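Local coordinates for protein hydrolase, isochorismatase family (Pseudomonas putida KT2440, PDB 4H17) that probably acts as a hydrolase of the isochorismatase family, on a small-molecule substrate, at residues A[64-69]-A[96-101]; A[29-34]-A[87-92]; A[69-74]-A[101-106]; A[50-55]-A[155-160]. One frame throughout, in Å; residues are numbered along the deposited sequence. Where two conformers were deposited one is given.

Contact 1: A[64-69]-A[96-101]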
loop_
_atom_site.group_PDB
_atom_site.type_symbol
_atom_site.label_atom_id
_atom_site.label_comp_id
_atom_site.label_asym_id
_atom_site.label_seq_id
_atom_site.Cartn_x
_atom_site.Cartn_y
_atom_site.Cartn_z
ATOM N N ARG A 64 -27.390 7.617 -0.763
ATOM C CA ARG A 64 -26.359 6.720 -0.237
ATOM C C ARG A 64 -25.537 7.414 0.875
ATOM O O ARG A 64 -25.419 8.623 0.884
ATOM C CB ARG A 64 -25.401 6.303 -1.346
ATOM C CG ARG A 64 -26.098 5.785 -2.594
ATOM C CD ARG A 64 -27.067 4.663 -2.296
ATOM N NE ARG A 64 -26.422 3.646 -1.469
ATOM C CZ ARG A 64 -27.037 2.881 -0.563
ATOM N NH1 ARG A 64 -28.346 2.937 -0.368
ATOM N NH2 ARG A 64 -26.343 1.999 0.137
ATOM N N PRO A 65 -24.946 6.613 1.779
ATOM C CA PRO A 65 -24.032 7.126 2.802
ATOM C C PRO A 65 -22.799 7.663 2.165
ATOM O O PRO A 65 -22.244 7.005 1.238
ATOM C CB PRO A 65 -23.734 5.887 3.656
ATOM C CG PRO A 65 -24.799 4.914 3.340
ATOM C CD PRO A 65 -25.103 5.149 1.887
ATOM N N ILE A 66 -22.375 8.855 2.615
ATOM C CA ILE A 66 -21.219 9.492 2.054
ATOM C C ILE A 66 -20.290 9.923 3.178
ATOM O O ILE A 66 -20.714 10.604 4.129
ATOM C CB ILE A 66 -21.607 10.751 1.242
ATOM C CG1 ILE A 66 -22.575 10.381 0.105
ATOM C CG2 ILE A 66 -20.374 11.499 0.750
ATOM C CD1 ILE A 66 -23.300 11.566 -0.511
ATOM N N ILE A 67 -19.039 9.526 3.046
ATOM C CA ILE A 67 -17.985 9.810 4.056
ATOM C C ILE A 67 -16.870 10.621 3.422
ATOM O O ILE A 67 -16.292 10.231 2.395
ATOM C CB ILE A 67 -17.381 8.532 4.596
ATOM C CG1 ILE A 67 -18.450 7.707 5.302
ATOM C CG2 ILE A 67 -16.184 8.884 5.462
ATOM C CD1 ILE A 67 -18.038 6.286 5.663
ATOM N N HIS A 68 -16.632 11.807 3.958
ATOM C CA HIS A 68 -15.540 12.665 3.540
ATOM C C HIS A 68 -14.403 12.572 4.569
ATOM O O HIS A 68 -14.615 12.773 5.780
ATOM C CB HIS A 68 -15.989 14.126 3.479
ATOM C CG HIS A 68 -17.230 14.369 2.684
ATOM N ND1 HIS A 68 -17.189 14.860 1.397
ATOM C CD2 HIS A 68 -18.537 14.227 2.989
ATOM C CE1 HIS A 68 -18.424 14.984 0.938
ATOM N NE2 HIS A 68 -19.261 14.624 1.891
ATOM N N VAL A 69 -13.211 12.307 4.077
ATOM C CA VAL A 69 -12.008 12.257 4.888
ATOM C C VAL A 69 -11.114 13.458 4.560
ATOM O O VAL A 69 -10.928 13.745 3.383
ATOM C CB VAL A 69 -11.264 10.928 4.616
ATOM C CG1 VAL A 69 -9.969 10.882 5.371
ATOM C CG2 VAL A 69 -12.136 9.711 4.943
ATOM N N GLU A 96 -25.283 18.629 4.803
ATOM C CA GLU A 96 -25.873 18.147 6.047
ATOM C C GLU A 96 -26.260 16.680 5.935
ATOM O O GLU A 96 -26.865 16.300 4.965
ATOM C CB GLU A 96 -27.122 18.975 6.399
ATOM C CG GLU A 96 -27.723 18.658 7.759
ATOM C CD GLU A 96 -28.868 19.589 8.103
ATOM O OE1 GLU A 96 -28.587 20.792 8.324
ATOM O OE2 GLU A 96 -30.031 19.130 8.119
ATOM N N GLY A 97 -25.919 15.877 6.950
ATOM C CA GLY A 97 -26.212 14.445 6.956
ATOM C C GLY A 97 -25.056 13.563 6.513
ATOM O O GLY A 97 -25.112 12.319 6.648
ATOM N N GLU A 98 -24.040 14.180 5.918
ATOM C CA GLU A 98 -22.883 13.457 5.456
ATOM C C GLU A 98 -21.830 13.390 6.525
ATOM O O GLU A 98 -21.742 14.243 7.377
ATOM C CB GLU A 98 -22.370 14.058 4.175
ATOM C CG GLU A 98 -23.436 14.004 3.085
ATOM C CD GLU A 98 -23.062 14.680 1.788
ATOM O OE1 GLU A 98 -21.955 15.274 1.687
ATOM O OE2 GLU A 98 -23.914 14.637 0.876
ATOM N N ILE A 99 -21.092 12.305 6.512
ATOM C CA ILE A 99 -20.069 12.049 7.537
ATOM C C ILE A 99 -18.744 12.712 7.130
ATOM O O ILE A 99 -18.337 12.657 5.967
ATOM C CB ILE A 99 -19.901 10.543 7.687
ATOM C CG1 ILE A 99 -21.183 9.956 8.248
ATOM C CG2 ILE A 99 -18.669 10.179 8.458
ATOM C CD1 ILE A 99 -21.382 8.528 7.890
ATOM N N VAL A 100 -18.052 13.320 8.104
ATOM C CA VAL A 100 -16.787 14.007 7.838
ATOM C C VAL A 100 -15.798 13.676 8.934
ATOM O O VAL A 100 -16.090 13.877 10.111
ATOM C CB VAL A 100 -16.960 15.548 7.732
ATOM C CG1 VAL A 100 -15.674 16.212 7.260
ATOM C CG2 VAL A 100 -18.045 15.937 6.755
ATOM N N ILE A 101 -14.655 13.147 8.542
ATOM C CA ILE A 101 -13.610 12.863 9.489
ATOM C C ILE A 101 -12.287 13.492 9.152
ATOM O O ILE A 101 -11.968 13.824 7.978
ATOM C CB ILE A 101 -13.436 11.352 9.675
ATOM C CG1 ILE A 101 -13.081 10.671 8.352
ATOM C CG2 ILE A 101 -14.707 10.734 10.289
ATOM C CD1 ILE A 101 -12.675 9.235 8.541
HETATM O O HOH W 1 -24.096 9.966 4.909
#

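Contact 2: A[29-34]-A[87-92]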
loop_
_atom_site.group_PDB
_atom_site.type_symbol
_atom_site.label_atom_id
_atom_site.label_comp_id
_atom_site.label_asym_id
_atom_site.label_seq_id
_atom_site.Cartn_x
_atom_site.Cartn_y
_atom_site.Cartn_z
ATOM N N ILE A 29 -11.669 10.666 -0.219
ATOM C CA ILE A 29 -10.440 10.855 0.576
ATOM C C ILE A 29 -9.694 12.114 0.159
ATOM O O ILE A 29 -9.209 12.255 -0.992
ATOM C CB ILE A 29 -9.546 9.619 0.456
ATOM C CG1 ILE A 29 -10.251 8.396 1.045
ATOM C CG2 ILE A 29 -8.218 9.835 1.145
ATOM C CD1 ILE A 29 -9.543 7.062 0.877
ATOM N N ASP A 30 -9.629 13.082 1.081
ATOM C CA ASP A 30 -8.691 14.181 1.009
ATOM C C ASP A 30 -8.954 15.144 -0.145
ATOM O O ASP A 30 -8.017 15.561 -0.804
ATOM C CB ASP A 30 -7.234 13.682 0.968
ATOM C CG ASP A 30 -6.844 12.850 2.203
ATOM O OD1 ASP A 30 -7.473 12.988 3.291
ATOM O OD2 ASP A 30 -5.848 12.098 2.059
ATOM N N ALA A 31 -10.219 15.469 -0.410
ATOM C CA ALA A 31 -10.525 16.369 -1.536
ATOM C C ALA A 31 -10.314 17.821 -1.083
ATOM O O ALA A 31 -11.251 18.613 -0.890
ATOM C CB ALA A 31 -11.921 16.090 -2.063
ATOM N N GLN A 32 -9.035 18.156 -0.914
ATOM C CA GLN A 32 -8.614 19.413 -0.296
ATOM C C GLN A 32 -7.751 20.285 -1.203
ATOM O O GLN A 32 -7.094 19.807 -2.113
ATOM C CB GLN A 32 -7.864 19.149 0.983
ATOM C CG GLN A 32 -8.688 18.421 2.018
ATOM C CD GLN A 32 -7.879 18.100 3.226
ATOM O OE1 GLN A 32 -7.357 16.972 3.386
ATOM N NE2 GLN A 32 -7.781 19.089 4.141
ATOM N N LYS A 33 -7.745 21.586 -0.897
ATOM C CA LYS A 33 -7.103 22.576 -1.776
ATOM C C LYS A 33 -5.544 22.481 -1.835
ATOM O O LYS A 33 -4.921 22.930 -2.822
ATOM C CB LYS A 33 -7.542 23.998 -1.410
ATOM C CG LYS A 33 -8.999 24.311 -1.578
ATOM C CD LYS A 33 -9.278 25.796 -1.344
ATOM C CE LYS A 33 -10.700 26.167 -1.644
ATOM N NZ LYS A 33 -10.927 27.576 -1.246
ATOM N N GLU A 34 -4.926 21.857 -0.827
ATOM C CA GLU A 34 -3.499 21.570 -0.816
ATOM C C GLU A 34 -3.045 20.992 -2.151
ATOM O O GLU A 34 -1.981 21.354 -2.645
ATOM C CB GLU A 34 -3.183 20.582 0.308
ATOM C CG GLU A 34 -1.719 20.192 0.399
ATOM C CD GLU A 34 -0.791 21.289 0.892
ATOM O OE1 GLU A 34 -1.076 21.906 1.943
ATOM O OE2 GLU A 34 0.243 21.558 0.255
ATOM N N GLN A 87 -8.970 23.537 3.244
ATOM C CA GLN A 87 -10.372 23.646 2.828
ATOM C C GLN A 87 -10.722 22.557 1.821
ATOM O O GLN A 87 -9.850 22.104 1.063
ATOM C CB GLN A 87 -10.671 25.041 2.224
ATOM C CG GLN A 87 -10.564 26.160 3.266
ATOM C CD GLN A 87 -10.461 27.526 2.628
ATOM O OE1 GLN A 87 -10.587 27.667 1.426
ATOM N NE2 GLN A 87 -10.198 28.535 3.435
ATOM N N PHE A 88 -12.003 22.195 1.754
ATOM C CA PHE A 88 -12.476 21.398 0.648
ATOM C C PHE A 88 -12.280 22.062 -0.697
ATOM O O PHE A 88 -12.489 23.298 -0.864
ATOM C CB PHE A 88 -13.956 21.031 0.829
ATOM C CG PHE A 88 -14.200 20.068 1.929
ATOM C CD1 PHE A 88 -13.890 18.724 1.729
ATOM C CD2 PHE A 88 -14.737 20.483 3.141
ATOM C CE1 PHE A 88 -14.102 17.812 2.738
ATOM C CE2 PHE A 88 -14.968 19.565 4.155
ATOM C CZ PHE A 88 -14.644 18.243 3.933
ATOM N N ILE A 89 -11.947 21.252 -1.694
ATOM C CA ILE A 89 -11.945 21.693 -3.081
ATOM C C ILE A 89 -13.344 22.181 -3.509
ATOM O O ILE A 89 -14.341 21.562 -3.244
ATOM C CB ILE A 89 -11.534 20.527 -4.007
ATOM C CG1 ILE A 89 -10.074 20.186 -3.761
ATOM C CG2 ILE A 89 -11.811 20.818 -5.494
ATOM C CD1 ILE A 89 -9.639 18.888 -4.407
ATOM N N PRO A 90 -13.417 23.348 -4.146
ATOM C CA PRO A 90 -14.739 23.856 -4.515
ATOM C C PRO A 90 -15.601 22.852 -5.277
ATOM O O PRO A 90 -15.116 22.187 -6.239
ATOM C CB PRO A 90 -14.409 25.085 -5.363
ATOM C CG PRO A 90 -13.061 25.507 -4.851
ATOM C CD PRO A 90 -12.334 24.234 -4.585
ATOM N N GLY A 91 -16.828 22.700 -4.787
ATOM C CA GLY A 91 -17.794 21.779 -5.325
ATOM C C GLY A 91 -17.821 20.429 -4.630
ATOM O O GLY A 91 -18.763 19.652 -4.838
ATOM N N LEU A 92 -16.795 20.147 -3.824
ATOM C CA LEU A 92 -16.681 18.867 -3.170
ATOM C C LEU A 92 -16.935 18.982 -1.669
ATOM O O LEU A 92 -16.545 18.092 -0.889
ATOM C CB LEU A 92 -15.320 18.219 -3.478
ATOM C CG LEU A 92 -14.965 18.033 -4.956
ATOM C CD1 LEU A 92 -13.689 17.221 -5.105
ATOM C CD2 LEU A 92 -16.115 17.383 -5.714
#

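Contact 3: A[69-74]-A[101-106]. With SO4 (sulfate ion), chain E; SO4 (sulfate ion), chain C.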
loop_
_atom_site.group_PDB
_atom_site.type_symbol
_atom_site.label_atom_id
_atom_site.label_comp_id
_atom_site.label_asym_id
_atom_site.label_seq_id
_atom_site.Cartn_x
_atom_site.Cartn_y
_atom_site.Cartn_z
ATOM N N VAL A 69 -13.211 12.307 4.077
ATOM C CA VAL A 69 -12.008 12.257 4.888
ATOM C C VAL A 69 -11.114 13.458 4.560
ATOM O O VAL A 69 -10.928 13.745 3.383
ATOM C CB VAL A 69 -11.264 10.928 4.616
ATOM C CG1 VAL A 69 -9.969 10.882 5.371
ATOM C CG2 VAL A 69 -12.136 9.711 4.943
ATOM N N ARG A 70 -10.519 14.103 5.567
ATOM C CA ARG A 70 -9.508 15.113 5.366
ATOM C C ARG A 70 -8.352 14.917 6.320
ATOM O O ARG A 70 -8.504 14.320 7.397
ATOM C CB ARG A 70 -10.061 16.525 5.656
ATOM C CG ARG A 70 -10.987 17.076 4.601
ATOM C CD ARG A 70 -11.231 18.559 4.829
ATOM N NE ARG A 70 -12.048 18.829 6.032
ATOM C CZ ARG A 70 -12.573 20.037 6.325
ATOM N NH1 ARG A 70 -12.315 21.099 5.590
ATOM N NH2 ARG A 70 -13.344 20.175 7.401
ATOM N N HIS A 71 -7.215 15.485 5.944
ATOM C CA HIS A 71 -6.071 15.592 6.829
ATOM C C HIS A 71 -6.382 16.467 8.026
ATOM O O HIS A 71 -7.039 17.524 7.893
ATOM C CB HIS A 71 -4.892 16.204 6.124
ATOM C CG HIS A 71 -4.205 15.306 5.161
ATOM N ND1 HIS A 71 -2.847 15.101 5.166
ATOM C CD2 HIS A 71 -4.693 14.587 4.135
ATOM C CE1 HIS A 71 -2.530 14.251 4.213
ATOM N NE2 HIS A 71 -3.628 13.963 3.539
ATOM N N LEU A 72 -5.880 16.058 9.183
ATOM C CA LEU A 72 -5.833 16.972 10.313
ATOM C C LEU A 72 -4.954 18.175 9.964
ATOM O O LEU A 72 -5.328 19.315 10.268
ATOM C CB LEU A 72 -5.309 16.272 11.546
ATOM C CG LEU A 72 -6.350 15.407 12.239
ATOM C CD1 LEU A 72 -5.635 14.430 13.162
ATOM C CD2 LEU A 72 -7.340 16.274 13.017
ATOM N N GLY A 73 -3.846 17.948 9.266
ATOM C CA GLY A 73 -2.933 19.054 8.930
ATOM C C GLY A 73 -2.208 19.712 10.083
ATOM O O GLY A 73 -2.340 19.343 11.277
ATOM N N THR A 74 -1.471 20.745 9.705
ATOM C CA THR A 74 -0.668 21.507 10.636
ATOM C C THR A 74 -0.989 22.989 10.430
ATOM O O THR A 74 -0.946 23.455 9.337
ATOM C CB THR A 74 0.833 21.245 10.376
ATOM O OG1 THR A 74 1.135 19.844 10.498
ATOM C CG2 THR A 74 1.714 21.960 11.347
ATOM N N ILE A 101 -14.655 13.147 8.542
ATOM C CA ILE A 101 -13.610 12.863 9.489
ATOM C C ILE A 101 -12.287 13.492 9.152
ATOM O O ILE A 101 -11.968 13.824 7.978
ATOM C CB ILE A 101 -13.436 11.352 9.675
ATOM C CG1 ILE A 101 -13.081 10.671 8.352
ATOM C CG2 ILE A 101 -14.707 10.734 10.289
ATOM C CD1 ILE A 101 -12.675 9.235 8.541
ATOM N N GLU A 102 -11.530 13.664 10.230
ATOM C CA GLU A 102 -10.161 14.170 10.156
ATOM C C GLU A 102 -9.212 13.106 10.618
ATOM O O GLU A 102 -9.440 12.449 11.653
ATOM C CB GLU A 102 -9.932 15.363 11.084
ATOM C CG GLU A 102 -11.031 16.374 11.174
ATOM C CD GLU A 102 -10.529 17.677 11.786
ATOM O OE1 GLU A 102 -9.840 18.447 11.090
ATOM O OE2 GLU A 102 -10.801 17.899 12.981
ATOM N N LYS A 103 -8.155 12.912 9.847
ATOM C CA LYS A 103 -7.209 11.830 10.114
ATOM C C LYS A 103 -5.740 12.302 10.162
ATOM O O LYS A 103 -5.350 13.287 9.467
ATOM C CB LYS A 103 -7.376 10.756 9.042
ATOM C CG LYS A 103 -6.856 11.189 7.684
ATOM C CD LYS A 103 -6.913 10.063 6.664
ATOM C CE LYS A 103 -6.191 10.454 5.398
ATOM N NZ LYS A 103 -4.730 10.609 5.508
ATOM N N ARG A 104 -4.914 11.570 10.914
ATOM C CA ARG A 104 -3.470 11.848 10.980
ATOM C C ARG A 104 -2.621 10.998 10.030
ATOM O O ARG A 104 -1.600 11.475 9.509
ATOM C CB ARG A 104 -2.918 11.696 12.401
ATOM C CG ARG A 104 -1.450 12.134 12.471
ATOM C CD ARG A 104 -1.202 13.577 12.004
ATOM N NE ARG A 104 -1.805 14.452 12.978
ATOM C CZ ARG A 104 -1.964 15.773 12.890
ATOM N NH1 ARG A 104 -1.611 16.457 11.816
ATOM N NH2 ARG A 104 -2.525 16.402 13.908
HETATM N N MSE A 105 -3.051 9.757 9.794
HETATM C CA MSE A 105 -2.233 8.820 9.058
HETATM C C MSE A 105 -2.751 8.622 7.677
HETATM O O MSE A 105 -3.958 8.833 7.419
HETATM C CB MSE A 105 -2.220 7.438 9.738
HETATM C CG MSE A 105 -1.939 7.490 11.213
HETATM SE SE MSE A 105 -0.274 8.380 11.650
HETATM C CE MSE A 105 0.863 7.236 10.634
ATOM N N PRO A 106 -1.913 8.106 6.754
ATOM C CA PRO A 106 -2.440 7.679 5.435
ATOM C C PRO A 106 -3.596 6.677 5.547
ATOM O O PRO A 106 -4.546 6.773 4.806
ATOM C CB PRO A 106 -1.213 7.081 4.730
ATOM C CG PRO A 106 -0.054 7.819 5.329
ATOM C CD PRO A 106 -0.433 8.035 6.785
HETATM S S SO4 E . -1.243 15.755 8.157
HETATM O O1 SO4 E . -0.529 14.550 7.597
HETATM O O2 SO4 E . -0.234 16.461 9.010
HETATM O O3 SO4 E . -2.490 15.440 8.768
HETATM O O4 SO4 E . -1.410 16.644 6.978
HETATM S S SO4 C . -1.719 11.751 1.048
HETATM O O1 SO4 C . -2.692 11.862 2.156
HETATM O O2 SO4 C . -2.099 10.714 0.122
HETATM O O3 SO4 C . -0.419 11.360 1.645
HETATM O O4 SO4 C . -1.470 13.042 0.382
HETATM O O HOH W 2 -12.452 17.046 8.050
HETATM O O HOH W 3 -7.125 19.720 12.277
HETATM O O HOH W 4 -3.135 19.216 13.678
#

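Contact 4: A[50-55]-A[155-160]. With EDO (1,2-ethanediol), chain H.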
loop_
_atom_site.group_PDB
_atom_site.type_symbol
_atom_site.label_atom_id
_atom_site.label_comp_id
_atom_site.label_asym_id
_atom_site.label_seq_id
_atom_site.Cartn_x
_atom_site.Cartn_y
_atom_site.Cartn_z
ATOM N N ALA A 50 -13.897 16.679 -11.354
ATOM C CA ALA A 50 -15.186 16.604 -12.034
ATOM C C ALA A 50 -15.830 15.230 -11.783
ATOM O O ALA A 50 -17.046 15.133 -11.598
ATOM C CB ALA A 50 -15.012 16.869 -13.525
ATOM N N ASN A 51 -15.019 14.168 -11.739
ATOM C CA ASN A 51 -15.560 12.822 -11.479
ATOM C C ASN A 51 -16.002 12.597 -10.037
ATOM O O ASN A 51 -17.028 11.979 -9.811
ATOM C CB ASN A 51 -14.637 11.728 -11.986
ATOM C CG ASN A 51 -14.721 11.550 -13.484
ATOM O OD1 ASN A 51 -15.799 11.664 -14.091
ATOM N ND2 ASN A 51 -13.598 11.235 -14.109
ATOM N N ILE A 52 -15.286 13.184 -9.074
ATOM C CA ILE A 52 -15.735 13.120 -7.684
ATOM C C ILE A 52 -17.110 13.829 -7.593
ATOM O O ILE A 52 -18.046 13.366 -6.951
ATOM C CB ILE A 52 -14.676 13.688 -6.703
ATOM C CG1 ILE A 52 -13.436 12.809 -6.711
ATOM C CG2 ILE A 52 -15.293 13.752 -5.320
ATOM C CD1 ILE A 52 -12.259 13.341 -5.942
ATOM N N ALA A 53 -17.254 14.958 -8.291
ATOM C CA ALA A 53 -18.476 15.689 -8.255
ATOM C C ALA A 53 -19.610 14.853 -8.840
ATOM O O ALA A 53 -20.689 14.840 -8.316
ATOM C CB ALA A 53 -18.346 17.025 -8.970
ATOM N N ARG A 54 -19.309 14.105 -9.913
ATOM C CA ARG A 54 -20.303 13.202 -10.507
ATOM C C ARG A 54 -20.708 12.109 -9.528
ATOM O O ARG A 54 -21.901 11.792 -9.429
ATOM C CB ARG A 54 -19.810 12.586 -11.812
ATOM C CG ARG A 54 -19.615 13.610 -12.899
ATOM C CD ARG A 54 -19.111 13.008 -14.200
ATOM N NE ARG A 54 -18.996 14.070 -15.202
ATOM C CZ ARG A 54 -17.863 14.552 -15.720
ATOM N NH1 ARG A 54 -16.670 14.064 -15.389
ATOM N NH2 ARG A 54 -17.910 15.516 -16.627
ATOM N N LEU A 55 -19.741 11.537 -8.812
ATOM C CA LEU A 55 -20.049 10.488 -7.859
ATOM C C LEU A 55 -20.871 11.057 -6.733
ATOM O O LEU A 55 -21.852 10.445 -6.316
ATOM C CB LEU A 55 -18.777 9.866 -7.285
ATOM C CG LEU A 55 -17.920 9.018 -8.246
ATOM C CD1 LEU A 55 -16.552 8.774 -7.642
ATOM C CD2 LEU A 55 -18.634 7.716 -8.602
ATOM N N GLU A 155 -10.844 4.887 -10.575
ATOM C CA GLU A 155 -9.481 5.228 -11.000
ATOM C C GLU A 155 -9.372 6.627 -11.613
ATOM O O GLU A 155 -8.326 7.270 -11.544
ATOM C CB GLU A 155 -8.951 4.198 -12.006
ATOM C CG GLU A 155 -9.833 4.051 -13.224
ATOM C CD GLU A 155 -9.482 2.827 -14.035
ATOM O OE1 GLU A 155 -8.266 2.520 -14.133
ATOM O OE2 GLU A 155 -10.423 2.185 -14.562
ATOM N N ASP A 156 -10.462 7.099 -12.198
ATOM C CA ASP A 156 -10.499 8.432 -12.824
ATOM C C ASP A 156 -11.113 9.518 -11.926
ATOM O O ASP A 156 -11.285 10.661 -12.322
ATOM C CB ASP A 156 -11.130 8.371 -14.231
ATOM C CG ASP A 156 -12.562 7.879 -14.225
ATOM O OD1 ASP A 156 -13.130 7.605 -13.154
ATOM O OD2 ASP A 156 -13.128 7.758 -15.337
ATOM N N ALA A 157 -11.296 9.150 -10.665
ATOM C CA ALA A 157 -11.734 10.064 -9.597
ATOM C C ALA A 157 -10.666 10.078 -8.495
ATOM O O ALA A 157 -10.959 10.301 -7.304
ATOM C CB ALA A 157 -13.057 9.635 -9.047
ATOM N N SER A 158 -9.440 9.821 -8.904
ATOM C CA SER A 158 -8.287 9.761 -7.994
ATOM C C SER A 158 -7.089 10.265 -8.782
ATOM O O SER A 158 -7.082 10.239 -10.036
ATOM C CB SER A 158 -8.118 8.339 -7.462
ATOM O OG SER A 158 -6.945 8.210 -6.619
ATOM N N ALA A 159 -6.059 10.734 -8.088
ATOM C CA ALA A 159 -4.901 11.272 -8.731
ATOM C C ALA A 159 -3.696 11.219 -7.853
ATOM O O ALA A 159 -3.787 11.032 -6.632
ATOM C CB ALA A 159 -5.151 12.712 -9.176
ATOM N N THR A 160 -2.562 11.453 -8.473
ATOM C CA THR A 160 -1.310 11.565 -7.777
ATOM C C THR A 160 -0.412 12.614 -8.466
ATOM O O THR A 160 -0.893 13.475 -9.250
ATOM C CB THR A 160 -0.666 10.184 -7.626
ATOM O OG1 THR A 160 0.514 10.287 -6.819
ATOM C CG2 THR A 160 -0.327 9.599 -8.953
HETATM C C1 EDO H . -2.713 10.887 -13.578
HETATM O O1 EDO H . -2.651 12.227 -14.101
HETATM C C2 EDO H . -3.422 10.964 -12.229
HETATM O O2 EDO H . -2.703 11.751 -11.277
#

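Contact 1: A[64-69]-A[96-101]
His-68 of strand 66-71 meets Glu-98, the residue just ahead of the parallel outermost strand 99-103, at one margin of the six-stranded Rossmann-like sheet. His-68 NE2 donates to Glu-98 OE1 over 2.8 Å. The oxygen lies near the plane of the imidazole, whereas the nitrogen reaches it from above the carboxylate plane, 35° out. Glu-98 is extended beyond CG (chi2 175°), and its side chain runs beside that of Ile-66, whose CD1 is 3.4 Å from Glu-98 OE2. Between the strands, Ile-99 N binds Ile-66 O at 3.0 Å. His-68 N then gives an almost straight bond to Ile-99 O (178°), and Ile-101 N binds His-68 O at 2.8 Å. On the other face of the sheet Ile-67 and Ile-99 lie side by side, CG1 of the former 4.0 Å from CB of the latter. Beyond them Val-69 and Ile-101 also lie side by side, a detail less certain because Ile-101 has two conformers.

The second shell fixes the polar pair: Glu-98 OE1 also accepts from Leu-95 N, and OE2 forms a salt bridge with Arg-60 of helix 45-61. An alanine in place of His-68 would probably leave OE1 without its ring donor and open a gap beside Pro-94 and Leu-56. Helix 114-121 packs on the opposite face, with Leu-118 against Ile-67 and Thr-117 against Ile-99. Just before the strand pairing begins, where the two chains draw apart, a water accepts from Ile-66 N at 3.1 Å and donates to Gly-97 O.

Contact 2: A[29-34]-A[87-92]
Lys-33 NZ donates to Gln-87 OE1 over 2.7 Å, nearly in line with the amide carbonyl (171°). The lysine chain is extended beyond CG, and it crosses the glutamine obliquely on the way to that oxygen. Lys-33 N also bonds to the backbone O of Gln-87, at 2.9 Å, so main chain and side chain of one residue both hold the other. Two residues on, Ile-89 N gives a straight 2.8 Å bond to Ala-31 O, although the donor sits 32° out of the carbonyl plane. Together the two backbone bonds make a single bridge between Gln-32 and Phe-88. It joins the loop leaving the C-terminal end of strand 24-29, with an inverse gamma turn centred on Ala-31, to the long connection between strands 66-71 and 99-103. Gln-32 CB leads away from the bridge, and its amide bonds to Gly-86 O and His-71 N. Ile-89 lays CG1 3.4 Å from Gln-32 O. A type II turn from Ile-89 to Leu-92 then folds the chain back, and Leu-92 CD1 meets Ala-31 CB at 3.7 Å. Pro-90 CD lies against the aliphatic part of Lys-33, 3.9 Å from CE. Beyond the loops, helix 45-61 packs on Ile-89 and Leu-92 through Val-49.

Contact 3: A[69-74]-A[101-106]
Lys-103 crosses Val-69 at about a right angle, with CD pressed 3.4 Å from Val-69 CG1, tighter than usual. Its CG sits between the backbone N and the carbonyl carbon (chi1 71°), and the chain bends at the end to set NZ over one face of His-71, 4.0 Å above the ring plane and toward the rim. NZ donates to O of Met-105, a selenomethionine, at 2.7 Å, and to Ser-136 OG; Lys-103 is probably the active-site lysine of this family. The His-71 ring meets a sulfate at each nitrogen, both probably from the crystallisation liquor: ND1 donates to O4 of one ion at 2.8 Å, NE2 to O1 of another at 2.7 Å. Here the parallel strands 66-71 and 99-103 of the Rossmann-like sheet approach their C-terminal ends, where the side chains of His-71 and Lys-103 diverge, and the bonds from Lys-103 N to Arg-70 O and Leu-72 N to Lys-103 O continue the pairing. Leu-72 crosses Glu-102 at about a right angle, CD2 3.4 Å from Glu-102 CB, while its own CB lies over a face of the Arg-104 guanidinium. In the plane of that group NH1 reaches Gly-73 O at 3.0 Å and O2 of the first sulfate at 3.1 Å. Gly-73 N also donates to this ion. Other sulfate bonds come from Tyr-35, Met-132, Ser-135, Ser-136 and Arg-14 of the second subunit.

Contact 4: A[50-55]-A[155-160]
Asp-156 O accepts a hydrogen bond from Asn-51 ND2 over 3.0 Å. The oxygen lies in the plane of the asparagine amide, but the donor approaches from well above the carbonyl plane (59° out). The aspartate side chain crosses Asn-51 at about a right angle, with CG 3.5 Å from ND2, and OD1 is bonded to Thr-193 OG1. The other end of the Asn-51 amide is held too, as OD1 accepts from Arg-54 NH1 at 2.9 Å, and that arginine is salt-bridged to Glu-47. A leucine in place of Asn-51 would probably leave Asp-156 O without this donor and Arg-54 NH1 without one of its acceptors. Ala-157 follows, its CB directed at helix 45-61 and touched by Asn-51 CB, Ile-52 CG1 and, at 3.9 Å, Leu-55 CD1. This is the helix of the beta-alpha-beta crossover from strand 24-29 to strand 66-71, packed on the Rossmann-like sheet where strand 150-159 turns a corner. Ile-52 CG1 also lies 3.6 Å from Ala-157 O, and Cys-129 of the neighbouring strand 125-131 touches both residues. Past Ser-158 the chain leaves the helix: Ala-159 CB is 3.4 Å from O2 of an ethanediol, and Thr-160 N donates to that oxygen in a nearly straight bond (176°).

Contacts 1 and 3 are successive halves of one strand pair, sharing Val-69 and Ile-101, with centres about 14 Å apart. Contact 2 adjoins both through a probable hydrogen bond from Asp-30 N to Val-69 O (2.7 Å), and meets contact 3 again where Gln-32 OE1 probably bonds His-71 N (3.0 Å). Contact 4 touches contact 2, Leu-92 CD2 lying 3.7 Å from Ile-52 CG2, but stays about 9 Å from contact 3 at the nearest atoms. Asp-30 of contact 2, Lys-103 of contact 3 and Ser-136 gather beside a bound sulfate at the C-terminal strand ends, consistent with the Asp-Lys-Cys site of relatives, with Ser-136 probably at the place of the cysteine.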